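Local coordinates for N-glycosylase/DNA lyase (Methanocaldococcus jannaschii, PDB 3FHF), which belongs to the DNA glycosylases of the helix-hairpin-helix class and is built almost wholly from helices and loops, at residues K39-W44 and N108-V113; W44-C49 and D71-L76; T54-A59 and G89-R94; A103-N108 and N129-G134. All coordinates share one frame; numbering follows the deposited sequence. Where two conformers were deposited one is given.

Interaction 1 of 4, residues K39-W44 and N108-V113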
# COMPACT_ATOMS: atom_id res chain seq x y z
N LYS A 39 -0.23 17.44 5.75
CA LYS A 39 -1.11 17.70 4.62
C LYS A 39 -2.59 17.72 5.03
O LYS A 39 -2.95 17.22 6.08
CB LYS A 39 -0.87 16.65 3.52
CG LYS A 39 0.48 16.80 2.82
CD LYS A 39 0.67 15.76 1.74
CE LYS A 39 1.95 15.99 0.95
NZ LYS A 39 3.12 16.12 1.85
N SER A 40 -3.43 18.29 4.17
CA SER A 40 -4.86 18.43 4.45
C SER A 40 -5.70 17.18 4.19
O SER A 40 -5.25 16.23 3.56
CB SER A 40 -5.43 19.56 3.62
OG SER A 40 -5.53 19.15 2.26
N ASN A 41 -6.94 17.22 4.69
CA ASN A 41 -7.89 16.13 4.50
C ASN A 41 -8.02 15.82 3.02
O ASN A 41 -8.12 14.67 2.63
CB ASN A 41 -9.27 16.52 5.03
CG ASN A 41 -9.45 16.21 6.50
OD1 ASN A 41 -9.44 15.05 6.91
ND2 ASN A 41 -9.63 17.25 7.29
N GLU A 42 -8.04 16.87 2.21
CA GLU A 42 -8.18 16.72 0.77
C GLU A 42 -7.02 15.90 0.19
O GLU A 42 -7.23 15.03 -0.65
CB GLU A 42 -8.24 18.09 0.09
CG GLU A 42 -9.33 19.00 0.64
CD GLU A 42 -9.10 19.38 2.09
OE1 GLU A 42 -8.00 19.88 2.40
OE2 GLU A 42 -10.00 19.17 2.92
N GLU A 43 -5.81 16.20 0.65
CA GLU A 43 -4.61 15.50 0.19
C GLU A 43 -4.68 14.02 0.56
O GLU A 43 -4.30 13.16 -0.23
CB GLU A 43 -3.36 16.13 0.80
CG GLU A 43 -3.05 17.52 0.25
CD GLU A 43 -2.64 17.48 -1.21
OE1 GLU A 43 -1.55 16.95 -1.51
OE2 GLU A 43 -3.42 17.97 -2.05
N TRP A 44 -5.15 13.74 1.77
CA TRP A 44 -5.28 12.36 2.22
C TRP A 44 -6.33 11.61 1.40
O TRP A 44 -6.13 10.44 1.05
CB TRP A 44 -5.66 12.32 3.70
CG TRP A 44 -4.53 12.57 4.66
CD1 TRP A 44 -3.66 13.63 4.65
CD2 TRP A 44 -4.18 11.78 5.79
NE1 TRP A 44 -2.80 13.54 5.71
CE2 TRP A 44 -3.10 12.41 6.43
CE3 TRP A 44 -4.69 10.59 6.33
CZ2 TRP A 44 -2.50 11.90 7.58
CZ3 TRP A 44 -4.10 10.08 7.48
CH2 TRP A 44 -3.01 10.73 8.09
N ASN A 108 -13.24 13.69 4.92
CA ASN A 108 -12.35 14.23 5.94
C ASN A 108 -11.65 13.02 6.56
O ASN A 108 -11.62 12.84 7.77
CB ASN A 108 -13.15 15.01 6.98
CG ASN A 108 -14.16 14.14 7.71
OD1 ASN A 108 -14.84 13.31 7.10
ND2 ASN A 108 -14.29 14.35 9.02
N ILE A 109 -11.09 12.19 5.68
CA ILE A 109 -10.43 10.95 6.06
C ILE A 109 -9.24 11.11 7.02
O ILE A 109 -8.95 10.20 7.80
CB ILE A 109 -10.02 10.15 4.78
CG1 ILE A 109 -9.75 8.69 5.13
CG2 ILE A 109 -8.80 10.80 4.10
CD1 ILE A 109 -10.96 7.98 5.74
N LYS A 110 -8.54 12.24 6.98
CA LYS A 110 -7.42 12.43 7.89
C LYS A 110 -7.91 12.54 9.33
O LYS A 110 -7.40 11.88 10.23
CB LYS A 110 -6.61 13.68 7.51
CG LYS A 110 -5.43 13.94 8.45
CD LYS A 110 -4.62 15.15 8.03
CE LYS A 110 -3.49 15.42 9.02
NZ LYS A 110 -2.64 16.58 8.62
N ASP A 111 -8.92 13.39 9.56
CA ASP A 111 -9.45 13.55 10.91
C ASP A 111 -10.02 12.24 11.45
O ASP A 111 -9.87 11.94 12.63
CB ASP A 111 -10.55 14.62 10.93
CG ASP A 111 -10.06 15.95 10.42
OD1 ASP A 111 -8.91 16.33 10.75
OD2 ASP A 111 -10.82 16.63 9.70
N ILE A 112 -10.67 11.46 10.59
CA ILE A 112 -11.23 10.18 10.99
C ILE A 112 -10.12 9.21 11.37
O ILE A 112 -10.13 8.62 12.45
CB ILE A 112 -12.05 9.54 9.85
CG1 ILE A 112 -13.29 10.38 9.55
CG2 ILE A 112 -12.45 8.11 10.25
CD1 ILE A 112 -14.02 9.97 8.26
N VAL A 113 -9.16 9.04 10.47
CA VAL A 113 -8.05 8.12 10.71
C VAL A 113 -7.23 8.46 11.97
O VAL A 113 -6.88 7.57 12.74
CB VAL A 113 -7.10 8.05 9.47
CG1 VAL A 113 -5.78 7.36 9.83
CG2 VAL A 113 -7.78 7.29 8.34
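Lys110 runs out from helix 109-115 with every torsion anti, so the whole chain is straight. Its CB starts against two partners. Asn41 OD1 is 3.2 Å from Lys110 CB, and the ring of Trp44 begins beside it. Lys110 CG sits over the face of Trp44, 3.6 Å from the centroid of its six-membered ring and 17° off the normal, a CH-pi contact. Lys110 CD slides on toward the five-membered ring and lies 3.4 Å from Trp44 NE1. That N-H bonds to Phe36 O. CE passes Lys39 O. At the tip, Lys110 NZ donates to Lys39 O at 2.6 Å, in the plane of that carbonyl. Lys37 O also takes a bond from NZ, so the ammonium is held by two carbonyls of the loop before helix 41-54. The contact joins the starts of two helices of the helix-hairpin-helix glycosylase fold. Ser40 stands at the N-cap of helix 41-54, where its OG accepts a weak bond from Glu43 N. Asn108 holds the same position on helix 109-115 but makes no side-chain capping bond. The first-turn N-H groups of Lys110 and Asp111 turn to the side chain of Asn41 instead. Asp111 N bonds to Asn41 OD1 at 3.2 Å, nearly straight at 160° and on a lone pair. Lys110 N gives the same oxygen a second, weak bond. Asn41 ND2 donates to Asp111 OD2 at 2.8 Å, from above the carboxylate plane. Bonds at both ends of the amide fix its rotation. Ile109 CG2 packs on Trp44 CB at 3.5 Å, and Val113 CG1 meets the ring edge at CZ3.

Interaction 2 of 4, residues W44-C49 and D71-L76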
# COMPACT_ATOMS: atom_id res chain seq x y z
N TRP A 44 -5.15 13.74 1.77
CA TRP A 44 -5.28 12.36 2.22
C TRP A 44 -6.33 11.61 1.40
O TRP A 44 -6.13 10.44 1.05
CB TRP A 44 -5.66 12.32 3.70
CG TRP A 44 -4.53 12.57 4.66
CD1 TRP A 44 -3.66 13.63 4.65
CD2 TRP A 44 -4.18 11.78 5.79
NE1 TRP A 44 -2.80 13.54 5.71
CE2 TRP A 44 -3.10 12.41 6.43
CE3 TRP A 44 -4.69 10.59 6.33
CZ2 TRP A 44 -2.50 11.90 7.58
CZ3 TRP A 44 -4.10 10.08 7.48
CH2 TRP A 44 -3.01 10.73 8.09
N PHE A 45 -7.44 12.27 1.08
CA PHE A 45 -8.49 11.62 0.29
C PHE A 45 -7.98 11.23 -1.10
O PHE A 45 -8.40 10.21 -1.66
CB PHE A 45 -9.72 12.52 0.13
CG PHE A 45 -10.89 11.82 -0.49
CD1 PHE A 45 -11.59 10.84 0.22
CD2 PHE A 45 -11.26 12.07 -1.81
CE1 PHE A 45 -12.63 10.13 -0.37
CE2 PHE A 45 -12.30 11.36 -2.41
CZ PHE A 45 -12.99 10.38 -1.69
N LYS A 46 -7.10 12.06 -1.66
CA LYS A 46 -6.53 11.77 -2.97
C LYS A 46 -5.67 10.51 -2.90
O LYS A 46 -5.62 9.74 -3.86
CB LYS A 46 -5.66 12.93 -3.48
CG LYS A 46 -6.39 14.00 -4.29
CD LYS A 46 -7.25 14.88 -3.41
CE LYS A 46 -7.59 16.18 -4.12
NZ LYS A 46 -8.32 17.13 -3.24
N GLU A 47 -4.97 10.32 -1.79
CA GLU A 47 -4.13 9.13 -1.64
C GLU A 47 -5.00 7.90 -1.46
O GLU A 47 -4.62 6.80 -1.87
CB GLU A 47 -3.19 9.26 -0.44
CG GLU A 47 -2.02 10.17 -0.71
CD GLU A 47 -1.17 9.71 -1.89
OE1 GLU A 47 -0.59 8.61 -1.82
OE2 GLU A 47 -1.10 10.45 -2.88
N LEU A 48 -6.15 8.08 -0.83
CA LEU A 48 -7.07 6.97 -0.63
C LEU A 48 -7.56 6.51 -2.00
O LEU A 48 -7.72 5.31 -2.25
CB LEU A 48 -8.26 7.40 0.23
CG LEU A 48 -9.31 6.31 0.50
CD1 LEU A 48 -8.71 5.22 1.39
CD2 LEU A 48 -10.51 6.93 1.17
N CYS A 49 -7.80 7.47 -2.88
CA CYS A 49 -8.27 7.17 -4.22
C CYS A 49 -7.17 6.50 -5.04
O CYS A 49 -7.45 5.65 -5.87
CB CYS A 49 -8.75 8.45 -4.91
SG CYS A 49 -10.27 9.10 -4.16
N ASP A 71 -8.12 17.34 -7.80
CA ASP A 71 -9.32 17.80 -7.10
C ASP A 71 -10.59 17.10 -7.58
O ASP A 71 -11.58 17.03 -6.86
CB ASP A 71 -9.46 19.32 -7.25
CG ASP A 71 -10.84 19.82 -6.86
OD1 ASP A 71 -11.79 19.62 -7.65
OD2 ASP A 71 -10.98 20.40 -5.77
N GLY A 72 -10.54 16.58 -8.80
CA GLY A 72 -11.69 15.89 -9.37
C GLY A 72 -12.18 14.69 -8.58
O GLY A 72 -13.33 14.26 -8.76
N PHE A 73 -11.33 14.12 -7.73
CA PHE A 73 -11.74 12.97 -6.94
C PHE A 73 -12.83 13.39 -5.95
O PHE A 73 -13.59 12.56 -5.45
CB PHE A 73 -10.54 12.39 -6.18
CG PHE A 73 -9.62 11.55 -7.03
CD1 PHE A 73 -8.24 11.72 -6.97
CD2 PHE A 73 -10.13 10.57 -7.88
CE1 PHE A 73 -7.38 10.93 -7.73
CE2 PHE A 73 -9.28 9.77 -8.65
CZ PHE A 73 -7.90 9.95 -8.58
N LEU A 74 -12.91 14.69 -5.70
CA LEU A 74 -13.90 15.24 -4.77
C LEU A 74 -15.02 16.03 -5.42
O LEU A 74 -16.11 16.13 -4.88
CB LEU A 74 -13.21 16.14 -3.75
CG LEU A 74 -12.37 15.47 -2.66
CD1 LEU A 74 -11.53 16.51 -1.94
CD2 LEU A 74 -13.29 14.75 -1.70
N THR A 75 -14.75 16.61 -6.59
CA THR A 75 -15.73 17.45 -7.27
C THR A 75 -16.48 16.86 -8.47
O THR A 75 -17.62 17.26 -8.74
CB THR A 75 -15.08 18.76 -7.72
OG1 THR A 75 -14.00 18.47 -8.62
CG2 THR A 75 -14.52 19.51 -6.51
N LEU A 76 -15.86 15.93 -9.18
CA LEU A 76 -16.48 15.33 -10.35
C LEU A 76 -17.68 14.43 -10.07
O LEU A 76 -17.66 13.60 -9.16
CB LEU A 76 -15.44 14.52 -11.14
CG LEU A 76 -14.30 15.28 -11.80
CD1 LEU A 76 -13.23 14.29 -12.24
CD2 LEU A 76 -14.82 16.07 -12.99
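Helix 41-54 presents three side chains, Phe45, Lys46 and Cys49, to the short helix 72-75. The centre of the fit is Cys49 on Phe73. The bump of Cys49 CB sits on the flat face of the Phe73 ring, 3.7 Å from the centroid and only 4° off the normal. Cys49 SG leans toward the CB side of the ring and makes an oblique sulfur-aromatic contact, 3.8 Å from Phe73 CG. Lys46 CG takes the ring edge, in plane, 4.0 Å from Phe73 CD1. Phe73 is therefore held on one face and at one edge by neighbouring turns of the same helix. Next to it, Phe45 and Leu74 meet tip to tip. With CG anti to the backbone N (chi1 -171°), the Phe45 ring reaches toward Leu74, and Phe45 CD2 comes within 3.4 Å of Leu74 CD2. That methyl also meets Phe45 CE2, while Leu74 CD1 lies against Lys46 NZ. CE2 puts its edge to Phe73 O, a carbonyl that also accepts from Arg104 NE. Lys46 bends at chi2 (74°), which brings its end alongside Asp71 and Leu74. Ile100 of helix 93-103 adds to the packing round Cys49 and Phe73. The chemistry is apolar packing with a CH-pi contact from Cys49 CB and an oblique sulfur-aromatic contact from SG. Lys46 NZ and Asp71 OD2 stay 4.9 Å apart, so opposite charges probably add a mild attraction without a salt bridge.

Interaction 3 of 4, residues T54-A59 and G89-R94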
# COMPACT_ATOMS: atom_id res chain seq x y z
N THR A 54 -5.23 1.34 -7.49
CA THR A 54 -4.08 0.42 -7.62
C THR A 54 -4.37 -0.98 -8.16
O THR A 54 -3.66 -1.46 -9.04
CB THR A 54 -3.34 0.28 -6.27
OG1 THR A 54 -2.72 1.52 -5.92
CG2 THR A 54 -2.26 -0.80 -6.35
N ALA A 55 -5.40 -1.63 -7.62
CA ALA A 55 -5.75 -2.99 -8.05
C ALA A 55 -5.91 -3.11 -9.57
O ALA A 55 -6.65 -2.34 -10.18
CB ALA A 55 -7.03 -3.44 -7.36
N ASN A 56 -5.20 -4.07 -10.15
CA ASN A 56 -5.25 -4.31 -11.59
C ASN A 56 -4.72 -3.11 -12.36
O ASN A 56 -5.18 -2.82 -13.47
CB ASN A 56 -6.69 -4.59 -12.03
CG ASN A 56 -7.32 -5.72 -11.25
OD1 ASN A 56 -6.90 -6.87 -11.35
ND2 ASN A 56 -8.35 -5.40 -10.47
N PHE A 57 -3.74 -2.41 -11.79
CA PHE A 57 -3.19 -1.24 -12.44
C PHE A 57 -1.71 -1.09 -12.12
O PHE A 57 -1.06 -2.04 -11.67
CB PHE A 57 -3.97 0.00 -11.99
CG PHE A 57 -3.97 1.13 -12.98
CD1 PHE A 57 -4.33 0.91 -14.31
CD2 PHE A 57 -3.65 2.42 -12.59
CE1 PHE A 57 -4.37 1.96 -15.23
CE2 PHE A 57 -3.69 3.48 -13.50
CZ PHE A 57 -4.05 3.24 -14.82
N THR A 58 -1.17 0.10 -12.35
CA THR A 58 0.23 0.38 -12.08
C THR A 58 0.37 1.59 -11.17
O THR A 58 -0.41 2.54 -11.27
CB THR A 58 0.99 0.63 -13.39
OG1 THR A 58 1.16 -0.61 -14.09
CG2 THR A 58 2.35 1.23 -13.13
N ALA A 59 1.36 1.56 -10.28
CA ALA A 59 1.59 2.67 -9.36
C ALA A 59 1.87 3.90 -10.20
O ALA A 59 1.39 4.99 -9.92
CB ALA A 59 2.79 2.37 -8.47
N GLY A 89 -7.16 4.93 -19.24
CA GLY A 89 -6.62 3.59 -19.32
C GLY A 89 -7.05 2.55 -18.29
O GLY A 89 -6.71 1.38 -18.44
N HIS A 90 -7.78 2.96 -17.26
CA HIS A 90 -8.20 1.99 -16.25
C HIS A 90 -9.32 1.09 -16.77
O HIS A 90 -10.35 1.57 -17.23
CB HIS A 90 -8.67 2.71 -14.98
CG HIS A 90 -8.51 1.88 -13.74
ND1 HIS A 90 -9.13 0.67 -13.57
CD2 HIS A 90 -7.76 2.08 -12.63
CE1 HIS A 90 -8.78 0.15 -12.40
NE2 HIS A 90 -7.95 0.99 -11.81
N ARG A 91 -9.09 -0.22 -16.69
CA ARG A 91 -10.07 -1.19 -17.16
C ARG A 91 -11.31 -1.30 -16.29
O ARG A 91 -12.37 -1.69 -16.77
CB ARG A 91 -9.41 -2.56 -17.29
CG ARG A 91 -8.29 -2.62 -18.31
CD ARG A 91 -7.65 -4.00 -18.31
NE ARG A 91 -7.05 -4.30 -17.02
CZ ARG A 91 -6.65 -5.51 -16.64
NH1 ARG A 91 -6.79 -6.54 -17.46
NH2 ARG A 91 -6.10 -5.69 -15.44
N PHE A 92 -11.19 -0.96 -15.01
CA PHE A 92 -12.34 -1.03 -14.11
C PHE A 92 -12.89 0.35 -13.77
O PHE A 92 -13.36 0.58 -12.66
CB PHE A 92 -11.97 -1.76 -12.82
CG PHE A 92 -11.56 -3.19 -13.03
CD1 PHE A 92 -10.29 -3.51 -13.50
CD2 PHE A 92 -12.47 -4.23 -12.80
CE1 PHE A 92 -9.93 -4.84 -13.74
CE2 PHE A 92 -12.11 -5.56 -13.04
CZ PHE A 92 -10.84 -5.86 -13.51
N TYR A 93 -12.85 1.25 -14.75
CA TYR A 93 -13.33 2.62 -14.56
C TYR A 93 -14.70 2.72 -13.90
O TYR A 93 -14.92 3.59 -13.06
CB TYR A 93 -13.34 3.37 -15.90
CG TYR A 93 -14.18 2.74 -16.99
CD1 TYR A 93 -13.77 1.58 -17.65
CD2 TYR A 93 -15.39 3.32 -17.39
CE1 TYR A 93 -14.52 1.01 -18.67
CE2 TYR A 93 -16.15 2.77 -18.42
CZ TYR A 93 -15.72 1.62 -19.05
OH TYR A 93 -16.47 1.07 -20.07
N ARG A 94 -15.62 1.85 -14.28
CA ARG A 94 -16.97 1.88 -13.72
C ARG A 94 -17.01 1.61 -12.21
O ARG A 94 -17.51 2.44 -11.45
CB ARG A 94 -17.86 0.87 -14.46
CG ARG A 94 -19.32 0.89 -14.05
CD ARG A 94 -20.15 0.05 -15.00
NE ARG A 94 -19.60 -1.30 -15.17
CZ ARG A 94 -19.52 -2.20 -14.19
NH1 ARG A 94 -19.96 -1.91 -12.98
NH2 ARG A 94 -19.00 -3.40 -14.44
O HOH W 1 -6.70 -1.61 -15.82
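This is a surface contact between two loops, built on an aromatic stack and a bridging water. Residues 54-59 link helix 41-54 to helix 59-69, and residues 89-94 lead from helix 78-87 into helix 93-103. The Phe57 and His90 rings form an offset stack, with centroids 4.7 Å apart and planes at 23°. His90 CD2 lies over the centre of the Phe57 face, 3.9 Å from Phe57 CG. The imidazole is gripped at both nitrogens. Phe92 N donates to His90 ND1 at 3.0 Å, in the ring plane, and His90 NE2 bonds to Leu53 O. This pattern is consistent with a proton on NE2 and a neutral ring. Gly89, with positive phi in a Schellman motif, puts its carbonyl at the Phe57 edge. One water ties the loops together: it donates to Asn56 O at 3.0 Å and accepts from both Arg91 N and Arg91 NE. Asn56 CB packs on the Phe92 ring, 3.7 Å from Phe92 CE1. Around this, Phe57 also leans on Arg64 and Ile65 of helix 59-69, Arg96 of helix 93-103 bonds to Ala55 O, and Tyr93 rests on helix 78-87.

Interaction 4 of 4, residues A103-N108 and N129-G134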
# COMPACT_ATOMS: atom_id res chain seq x y z
N ALA A 103 -16.96 6.85 -1.26
CA ALA A 103 -15.99 7.16 -0.22
C ALA A 103 -16.05 8.62 0.19
O ALA A 103 -15.51 9.00 1.22
CB ALA A 103 -14.58 6.81 -0.69
N ARG A 104 -16.71 9.43 -0.62
CA ARG A 104 -16.80 10.86 -0.34
C ARG A 104 -17.49 11.20 0.98
O ARG A 104 -17.30 12.30 1.50
CB ARG A 104 -17.49 11.57 -1.50
CG ARG A 104 -16.61 11.64 -2.74
CD ARG A 104 -17.34 12.24 -3.92
NE ARG A 104 -16.49 12.25 -5.12
CZ ARG A 104 -16.91 12.63 -6.32
NH1 ARG A 104 -18.17 13.04 -6.48
NH2 ARG A 104 -16.08 12.62 -7.35
N ARG A 105 -18.28 10.28 1.52
CA ARG A 105 -18.95 10.57 2.79
C ARG A 105 -17.93 10.60 3.93
O ARG A 105 -18.25 11.02 5.04
CB ARG A 105 -20.05 9.54 3.07
CG ARG A 105 -19.61 8.10 3.24
CD ARG A 105 -20.83 7.20 3.29
NE ARG A 105 -20.55 5.83 3.68
CZ ARG A 105 -19.79 4.98 3.00
NH1 ARG A 105 -19.21 5.36 1.87
NH2 ARG A 105 -19.61 3.75 3.44
N PHE A 106 -16.71 10.16 3.62
CA PHE A 106 -15.60 10.13 4.58
C PHE A 106 -14.46 11.03 4.06
O PHE A 106 -13.30 10.83 4.42
CB PHE A 106 -15.05 8.70 4.72
CG PHE A 106 -16.04 7.69 5.26
CD1 PHE A 106 -16.62 7.86 6.51
CD2 PHE A 106 -16.38 6.56 4.51
CE1 PHE A 106 -17.52 6.91 7.01
CE2 PHE A 106 -17.28 5.62 5.01
CZ PHE A 106 -17.85 5.79 6.26
N LYS A 107 -14.80 12.02 3.24
CA LYS A 107 -13.78 12.90 2.67
C LYS A 107 -12.81 13.52 3.68
O LYS A 107 -11.67 13.84 3.32
CB LYS A 107 -14.42 14.01 1.82
CG LYS A 107 -15.24 15.05 2.56
CD LYS A 107 -15.67 16.16 1.61
CE LYS A 107 -16.51 17.22 2.30
NZ LYS A 107 -17.81 16.67 2.77
N ASN A 108 -13.24 13.69 4.92
CA ASN A 108 -12.35 14.23 5.94
C ASN A 108 -11.65 13.02 6.56
O ASN A 108 -11.62 12.84 7.77
CB ASN A 108 -13.15 15.01 6.98
CG ASN A 108 -14.16 14.14 7.71
OD1 ASN A 108 -14.84 13.31 7.10
ND2 ASN A 108 -14.29 14.35 9.02
N ASN A 129 -15.90 -0.16 6.35
CA ASN A 129 -16.80 0.88 5.86
C ASN A 129 -16.64 1.36 4.43
O ASN A 129 -17.60 1.83 3.82
CB ASN A 129 -16.72 2.10 6.79
CG ASN A 129 -17.36 1.83 8.14
OD1 ASN A 129 -18.55 2.08 8.35
ND2 ASN A 129 -16.58 1.29 9.07
N ILE A 130 -15.43 1.24 3.88
CA ILE A 130 -15.21 1.71 2.52
C ILE A 130 -15.15 0.61 1.47
O ILE A 130 -14.23 -0.20 1.46
CB ILE A 130 -13.92 2.55 2.45
CG1 ILE A 130 -13.94 3.62 3.54
CG2 ILE A 130 -13.79 3.21 1.08
CD1 ILE A 130 -12.71 4.50 3.57
N LYS A 131 -16.15 0.58 0.59
CA LYS A 131 -16.20 -0.41 -0.48
C LYS A 131 -15.04 -0.16 -1.44
O LYS A 131 -14.74 0.98 -1.78
CB LYS A 131 -17.53 -0.29 -1.25
CG LYS A 131 -18.72 -0.94 -0.54
CD LYS A 131 -19.96 -0.04 -0.59
CE LYS A 131 -19.83 1.11 0.40
NZ LYS A 131 -20.92 2.12 0.32
N GLY A 132 -14.38 -1.24 -1.86
CA GLY A 132 -13.25 -1.09 -2.75
C GLY A 132 -11.95 -1.08 -1.97
O GLY A 132 -10.87 -1.03 -2.56
N ILE A 133 -12.06 -1.15 -0.65
CA ILE A 133 -10.89 -1.16 0.22
C ILE A 133 -10.82 -2.42 1.07
O ILE A 133 -11.61 -2.59 1.99
CB ILE A 133 -10.89 0.03 1.21
CG1 ILE A 133 -10.85 1.36 0.46
CG2 ILE A 133 -9.70 -0.09 2.17
CD1 ILE A 133 -9.53 1.68 -0.18
N GLY A 134 -9.87 -3.30 0.75
CA GLY A 134 -9.68 -4.52 1.53
C GLY A 134 -8.49 -4.31 2.45
O GLY A 134 -7.97 -3.19 2.53
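Phe106 and Ile130 meet at the middle of this contact, lying side by side and running in opposing senses. Phe106 CD2 is 3.9 Å from Ile130 CG1. At the far end of the ring, Phe106 CZ packs 3.9 Å from Asn129 CB. There the two side chains cross at about a right angle, with CB doing the touching. Ala103 CB also touches Ile130 CG2 at 4.1 Å. Arg105 makes the polar link. With CG flanked by both the backbone N and C (chi1 63°), the Arg105 chain extends to NE, and its guanidinium lies with one face against Phe106 CE2. Arg105 NH2 reaches Asn129 O at 2.8 Å, but the bond is weak, with an angle of 124°. Arg105 NH1 bonds to Leu102 O. Lys131 NZ crosses close by, 3.8 Å from Arg105 NH2, and the nearby guanidinium would, if anything, lower the pKa of Lys131. Residues 129-134 form the hairpin of the helix-hairpin-helix motif, between helix 119-129 and helix 135-144. A type II turn from Ile130 to Ile133 makes the bend, closed by Ile133 N on Ile130 O at 3.2 Å. Gly132 takes the positive phi of that turn. Gly134 follows at the N-cap of helix 135-144. Further out, Phe125 meets Phe106 edge to face, and its carbonyl bonds to Asn129 ND2. Phe45 of helix 41-54 also packs on Ala103.

Overall arrangement
After helices 5-18 and 22-34, helix 41-54 is the first to take part. Its start pairs with helix 109-115 in interaction 1, which closes the widest loop. Interactions 2 and 3 lie inside that loop. The middle of the same helix meets helix 72-75 in interaction 2, and the loop after it meets residues 89-94 in interaction 3. These two cross each other along the chain. Interaction 4 comes later, in series with both, and crosses interaction 1. It ties the loop after helix 93-103 to the hairpin at 129-134. Trp44 belongs to interactions 1 and 2, and Asn108 to 1 and 4. Arg104 joins 4 to 2, while interaction 3 touches none of the others.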